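Local coordinates for protein RnfH (Haemophilus influenzae, PDB 2HJ1), which is of unknown function but belongs to the RnfH family, has a ubiquitin-like fold and forms a three-dimensional domain-swapped dimer, at the interface of chains A and B. Residues are numbered along the deposited sequence; one frame, centred on the assembly and turned at random. Chains: chain A/B, Hypothetical protein.

Contact 1: the interface of chains A and B. Residues chain A 19-22, 53, 59; chain B 83-84.
B:Arg84 reaches over the end of strand 12-21 of chain A to lie against A:Pro22 and A:Tyr19. Its side chain bends at chi2 and chi3 (-126° and -83°), which carries the guanidinium to these two residues and to A:Phe21. The proline lies against one face of the guanidinium. Its CD sits 3.5 Å above that plane, offset toward the rim, and the two side chains cross at about a right angle. CB of A:Phe21 touches NH1 of B:Arg84 at 3.5 Å. The phenol oxygen of A:Tyr19 comes to the guanidinium edge, in its plane, with ring and guanidinium planes turned 43° apart. NH1 of B:Arg84 makes a weak hydrogen bond to OH of A:Tyr19 at 3.3 Å. OH of A:Tyr19 in turn donates to the carboxylate OE2 of A:Glu53 at 2.7 Å, on its anti side, which should help to orient the hydroxyl. That carboxylate stands nearly perpendicular to the guanidinium. Its charge may help to hold the arginine, although the two groups are not in direct contact. At the strand end, the side-chain amide ND2 of A:Asn59 donates to the backbone O of B:Tyr83 at 3.0 Å. The donor stands above the carbonyl plane. A water joins the backbone N of B:Arg84 to O of A:Ala20, with 2.7 Å from the water to that oxygen. The site fastens the end of the swapped strand 79-83 and the residue after it to the partner chain.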
# COMPACT_ATOMS: atom_id res chain seq x y z
N TYR A 19 -3.95 -13.01 0.25
CA TYR A 19 -5.00 -13.13 -0.71
C TYR A 19 -6.27 -13.10 0.12
O TYR A 19 -6.48 -13.98 0.99
CB TYR A 19 -4.87 -14.43 -1.50
CG TYR A 19 -6.03 -14.77 -2.39
CD1 TYR A 19 -6.62 -13.82 -3.22
CD2 TYR A 19 -6.50 -16.08 -2.43
CE1 TYR A 19 -7.66 -14.14 -4.02
CE2 TYR A 19 -7.54 -16.41 -3.25
CZ TYR A 19 -8.11 -15.47 -4.01
OH TYR A 19 -9.15 -15.87 -4.78
N ALA A 20 -7.09 -12.08 -0.13
CA ALA A 20 -8.36 -11.91 0.55
C ALA A 20 -9.46 -12.43 -0.34
O ALA A 20 -9.69 -11.91 -1.45
CB ALA A 20 -8.61 -10.39 0.89
N PHE A 21 -10.18 -13.43 0.13
CA PHE A 21 -11.40 -13.77 -0.54
C PHE A 21 -12.52 -13.96 0.50
O PHE A 21 -12.26 -13.84 1.69
CB PHE A 21 -11.18 -14.95 -1.55
CG PHE A 21 -10.70 -16.22 -0.91
CD1 PHE A 21 -11.56 -17.30 -0.77
CD2 PHE A 21 -9.38 -16.33 -0.45
CE1 PHE A 21 -11.12 -18.47 -0.18
CE2 PHE A 21 -8.92 -17.52 0.15
CZ PHE A 21 -9.79 -18.59 0.29
N PRO A 22 -13.76 -14.17 0.04
CA PRO A 22 -14.93 -14.07 0.93
C PRO A 22 -14.89 -15.01 2.12
O PRO A 22 -15.26 -14.60 3.22
CB PRO A 22 -16.10 -14.38 0.01
CG PRO A 22 -15.58 -14.03 -1.37
CD PRO A 22 -14.16 -14.40 -1.36
N GLU A 53 -7.98 -19.82 -9.10
CA GLU A 53 -8.84 -18.73 -9.52
C GLU A 53 -8.13 -17.36 -9.60
O GLU A 53 -8.67 -16.44 -10.21
CB GLU A 53 -10.07 -18.65 -8.61
CG GLU A 53 -9.84 -17.99 -7.24
CD GLU A 53 -9.39 -18.96 -6.12
OE1 GLU A 53 -8.99 -20.14 -6.38
OE2 GLU A 53 -9.45 -18.51 -4.94
N ASN A 59 -7.43 -9.81 -11.08
CA ASN A 59 -7.35 -9.53 -9.61
C ASN A 59 -6.75 -8.18 -9.35
O ASN A 59 -5.96 -7.67 -10.15
CB ASN A 59 -6.58 -10.59 -8.85
CG ASN A 59 -7.43 -11.79 -8.60
OD1 ASN A 59 -7.59 -12.64 -9.48
ND2 ASN A 59 -8.03 -11.86 -7.42
N TYR B 83 -6.61 -9.31 -4.23
CA TYR B 83 -8.00 -9.36 -3.84
C TYR B 83 -8.89 -9.27 -5.06
O TYR B 83 -8.41 -9.16 -6.18
CB TYR B 83 -8.33 -8.31 -2.73
CG TYR B 83 -7.92 -6.90 -3.01
CD1 TYR B 83 -6.58 -6.53 -3.01
CD2 TYR B 83 -8.88 -5.93 -3.26
CE1 TYR B 83 -6.19 -5.26 -3.27
CE2 TYR B 83 -8.52 -4.62 -3.47
CZ TYR B 83 -7.18 -4.29 -3.48
OH TYR B 83 -6.80 -2.99 -3.72
N ARG B 84 -10.19 -9.34 -4.83
CA ARG B 84 -11.17 -9.42 -5.93
C ARG B 84 -11.84 -8.08 -6.16
O ARG B 84 -12.23 -7.42 -5.21
CB ARG B 84 -12.22 -10.49 -5.63
CG ARG B 84 -11.65 -11.71 -4.89
CD ARG B 84 -11.95 -13.00 -5.59
NE ARG B 84 -13.26 -13.57 -5.33
CZ ARG B 84 -13.48 -14.83 -4.92
NH1 ARG B 84 -12.47 -15.67 -4.70
NH2 ARG B 84 -14.72 -15.26 -4.72
O HOH W 1 -11.21 -9.78 -2.18

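Contact 2: the interface of chains A and B. Residues chain A 16, 18, 25, 27; chain B 79, 81.
B:Arg79 meets A:Glu16, A:Leu27 and A:Tyr25, and buries more surface here than any other residue of the patch. Its chain starts anti to the backbone N (chi1 -177°) and turns at chi3, which sets the guanidinium with A:Glu16 at its edge and A:Leu27 and A:Tyr25 over one face. NE and NH1 grip the same carboxylate oxygen, OE1 of A:Glu16, side-on. The salt bridge from NE of B:Arg79 to OE1 of A:Glu16 is 3.1 Å long. NH1 of B:Arg79 donates to OE1 of A:Glu16 at 3.3 Å. Both nitrogens approach from one face of the carboxylate, whose plane is turned 50° from the guanidinium. CD1 of A:Leu27 lies 3.6 Å from CZ of B:Arg79. The phenol OH of A:Tyr25 lies 3.0 Å from NH2 of B:Arg79, but well above the guanidinium plane, so any hydrogen bond is poorly aligned. NH2 of B:Arg79 also donates to OE2 of B:Glu81 at 3.2 Å. This bond is almost straight and meets the syn side of the carboxylate, helping to fix the guanidinium's rotation. CB of A:Ala18 touches OE1 of B:Glu81. A:Glu16 pairs with B:Arg79, and A:Ala18 with B:Glu81, in parallel bridges. The site joins the swapped strand 79-83 to the sheet of the other chain.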
# COMPACT_ATOMS: atom_id res chain seq x y z
N GLU A 16 5.57 -10.21 2.59
CA GLU A 16 4.36 -10.98 2.81
C GLU A 16 3.55 -10.97 1.55
O GLU A 16 3.68 -10.07 0.74
CB GLU A 16 3.54 -10.37 3.94
CG GLU A 16 4.23 -10.48 5.32
CD GLU A 16 3.39 -9.87 6.43
OE1 GLU A 16 2.99 -8.69 6.27
OE2 GLU A 16 3.11 -10.59 7.43
N ALA A 18 -0.67 -11.65 0.70
CA ALA A 18 -2.02 -11.94 1.21
C ALA A 18 -2.98 -12.12 0.07
O ALA A 18 -2.84 -11.51 -0.97
CB ALA A 18 -2.49 -10.80 2.08
N TYR A 25 -9.05 -15.28 4.79
CA TYR A 25 -7.95 -14.38 4.55
C TYR A 25 -6.67 -15.20 4.63
O TYR A 25 -6.34 -15.74 5.67
CB TYR A 25 -7.93 -13.27 5.60
CG TYR A 25 -6.84 -12.26 5.37
CD1 TYR A 25 -6.90 -11.40 4.29
CD2 TYR A 25 -5.77 -12.14 6.25
CE1 TYR A 25 -5.92 -10.47 4.07
CE2 TYR A 25 -4.77 -11.20 6.03
CZ TYR A 25 -4.86 -10.37 4.95
OH TYR A 25 -3.87 -9.45 4.70
N LEU A 27 -2.58 -15.31 4.51
CA LEU A 27 -1.39 -14.48 4.68
C LEU A 27 -0.18 -15.35 4.88
O LEU A 27 -0.21 -16.28 5.71
CB LEU A 27 -1.55 -13.49 5.86
CG LEU A 27 -0.41 -12.50 6.20
CD1 LEU A 27 -0.12 -11.49 5.11
CD2 LEU A 27 -0.67 -11.73 7.56
N ARG B 79 4.21 -5.86 1.63
CA ARG B 79 3.18 -6.87 1.52
C ARG B 79 2.44 -6.69 0.20
O ARG B 79 1.98 -5.60 -0.10
CB ARG B 79 2.18 -6.78 2.66
CG ARG B 79 1.14 -7.89 2.57
CD ARG B 79 -0.02 -7.62 3.52
NE ARG B 79 0.29 -8.02 4.89
CZ ARG B 79 -0.55 -7.97 5.92
NH1 ARG B 79 -0.14 -8.36 7.13
NH2 ARG B 79 -1.81 -7.55 5.75
N GLU B 81 -0.81 -7.47 -1.74
CA GLU B 81 -2.18 -7.82 -1.41
C GLU B 81 -2.89 -8.18 -2.71
O GLU B 81 -2.91 -7.38 -3.62
CB GLU B 81 -2.93 -6.64 -0.79
CG GLU B 81 -2.40 -6.16 0.56
CD GLU B 81 -3.14 -6.78 1.77
OE1 GLU B 81 -4.09 -7.60 1.59
OE2 GLU B 81 -2.76 -6.45 2.92

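Contact 3: the interface of chains A and B. Residues chain A 68, 70, 80, 82; chain B 17, 38, 41-42, 61-63.
A:Ile68 reaches B:Ile61 and B:Val38 with CG1 turned between the backbone N and the carbonyl carbon (chi1 69°), a crowded position, and CD1 points in toward chain B. In A:Ile80, CG1 is anti to the carbonyl carbon (chi1 -61°), and the side chain divides its two branches between different neighbours. CD1 goes to B:Ile17 and B:Ala41, while CG2 goes to B:Ile61 and B:Ile42. A:Ile80 lies alongside both B:Ile17 and B:Ile61, pointing the same way as each. Its CD1 is 3.9 Å from CG1 of B:Ile17, and its CG2 is 3.7 Å from CG2 of B:Ile61. CD1 of A:Ile82 rests near CG2 of B:Ile17 and CD1 of B:Ile42. A:Ile68 and B:Val38 meet tip to tip, with CD1 3.8 Å from CG1 of the valine. A:Ile68 crosses B:Ile63 at about a right angle. A:Leu70 lies across B:Ile61 and B:Val38, with its CD2 touching both. Strand 79-82 of chain A runs parallel to strand 12-19 and antiparallel to strand 61-65 of chain B. It thus inserts between two strands of the partner and appears to complete an apolar core on the side of helix 38-45. At the rim, a water lies 3.1 Å from O of A:Ile68 and 3.0 Å from O of B:Ile61. CD1 of A:Ile68 packs 3.6 Å from CG2 of B:Ile61.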
# COMPACT_ATOMS: atom_id res chain seq x y z
N ILE A 68 7.74 4.17 4.80
CA ILE A 68 8.23 5.21 3.92
C ILE A 68 9.02 6.41 4.32
O ILE A 68 9.29 6.60 5.50
CB ILE A 68 6.99 5.60 3.01
CG1 ILE A 68 5.89 6.32 3.78
CG2 ILE A 68 6.31 4.31 2.51
CD1 ILE A 68 6.11 7.84 4.06
N LEU A 70 9.27 10.72 4.03
CA LEU A 70 8.49 11.94 3.79
C LEU A 70 8.87 12.53 2.47
O LEU A 70 8.11 13.29 1.87
CB LEU A 70 8.61 12.97 4.91
CG LEU A 70 7.91 12.50 6.21
CD1 LEU A 70 8.07 13.55 7.31
CD2 LEU A 70 6.41 12.27 5.96
N ILE A 80 -1.64 7.24 1.24
CA ILE A 80 -0.82 7.51 2.43
C ILE A 80 -1.59 7.12 3.67
O ILE A 80 -2.66 7.64 3.90
CB ILE A 80 -0.47 8.99 2.55
CG1 ILE A 80 0.34 9.46 1.34
CG2 ILE A 80 0.38 9.24 3.89
CD1 ILE A 80 0.31 11.00 1.19
N ILE A 82 -1.52 7.26 7.67
CA ILE A 82 -0.89 7.81 8.88
C ILE A 82 -1.46 7.02 10.07
O ILE A 82 -2.66 6.94 10.22
CB ILE A 82 -1.17 9.33 9.02
CG1 ILE A 82 -0.67 10.09 7.77
CG2 ILE A 82 -0.48 9.90 10.25
CD1 ILE A 82 -1.31 11.45 7.60
N ILE B 17 -5.30 10.03 1.32
CA ILE B 17 -4.73 10.09 2.67
C ILE B 17 -5.71 9.49 3.63
O ILE B 17 -6.91 9.81 3.57
CB ILE B 17 -4.40 11.57 3.07
CG1 ILE B 17 -3.36 12.11 2.09
CG2 ILE B 17 -3.81 11.65 4.48
CD1 ILE B 17 -3.18 13.64 2.25
N VAL B 38 5.20 12.85 -0.29
CA VAL B 38 4.38 12.51 0.89
C VAL B 38 4.18 13.70 1.85
O VAL B 38 3.06 14.04 2.20
CB VAL B 38 5.04 11.36 1.63
CG1 VAL B 38 4.30 11.03 2.89
CG2 VAL B 38 5.14 10.09 0.67
N ALA B 41 1.88 16.58 0.34
CA ALA B 41 0.43 16.18 0.31
C ALA B 41 -0.14 16.28 1.72
O ALA B 41 -1.16 16.89 1.94
CB ALA B 41 0.30 14.79 -0.22
N ILE B 42 0.55 15.73 2.70
CA ILE B 42 0.03 15.76 4.05
C ILE B 42 -0.11 17.22 4.53
O ILE B 42 -1.18 17.65 5.00
CB ILE B 42 0.91 14.93 5.02
CG1 ILE B 42 0.94 13.45 4.61
CG2 ILE B 42 0.38 15.05 6.50
CD1 ILE B 42 1.95 12.58 5.44
N ILE B 61 3.99 5.86 9.20
CA ILE B 61 3.34 6.10 7.90
C ILE B 61 3.67 4.95 6.92
O ILE B 61 4.86 4.63 6.72
CB ILE B 61 3.80 7.44 7.27
CG1 ILE B 61 3.54 8.61 8.26
CG2 ILE B 61 3.07 7.68 5.91
CD1 ILE B 61 3.95 9.92 7.73
N GLY B 62 2.64 4.32 6.35
CA GLY B 62 2.86 3.43 5.21
C GLY B 62 2.21 3.98 3.95
O GLY B 62 1.50 5.01 3.99
N ILE B 63 2.42 3.30 2.82
CA ILE B 63 1.75 3.70 1.57
C ILE B 63 1.22 2.44 0.95
O ILE B 63 1.95 1.45 0.84
CB ILE B 63 2.69 4.42 0.63
CG1 ILE B 63 2.89 5.87 1.11
CG2 ILE B 63 2.12 4.51 -0.81
CD1 ILE B 63 3.99 6.61 0.37
O HOH W 2 7.24 6.11 7.73

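Contacts 1 and 2 are neighbours, with C-alpha centres about 10 Å apart. They share strand 12-21 of chain A and strand 79-83 of chain B. Contact 3 lies about 26 Å from contact 1 and 20 Å from contact 2, in the other half of the dimer. There the chains exchange roles: the last strand of chain A enters the sheet of chain B. Contacts 1 and 2 hold the last strand of chain B mainly through polar groups; contact 3 packs that of chain A with apolar ones. By two-fold symmetry each half has all three. The reciprocal exchange probably holds the domain-swapped dimer together.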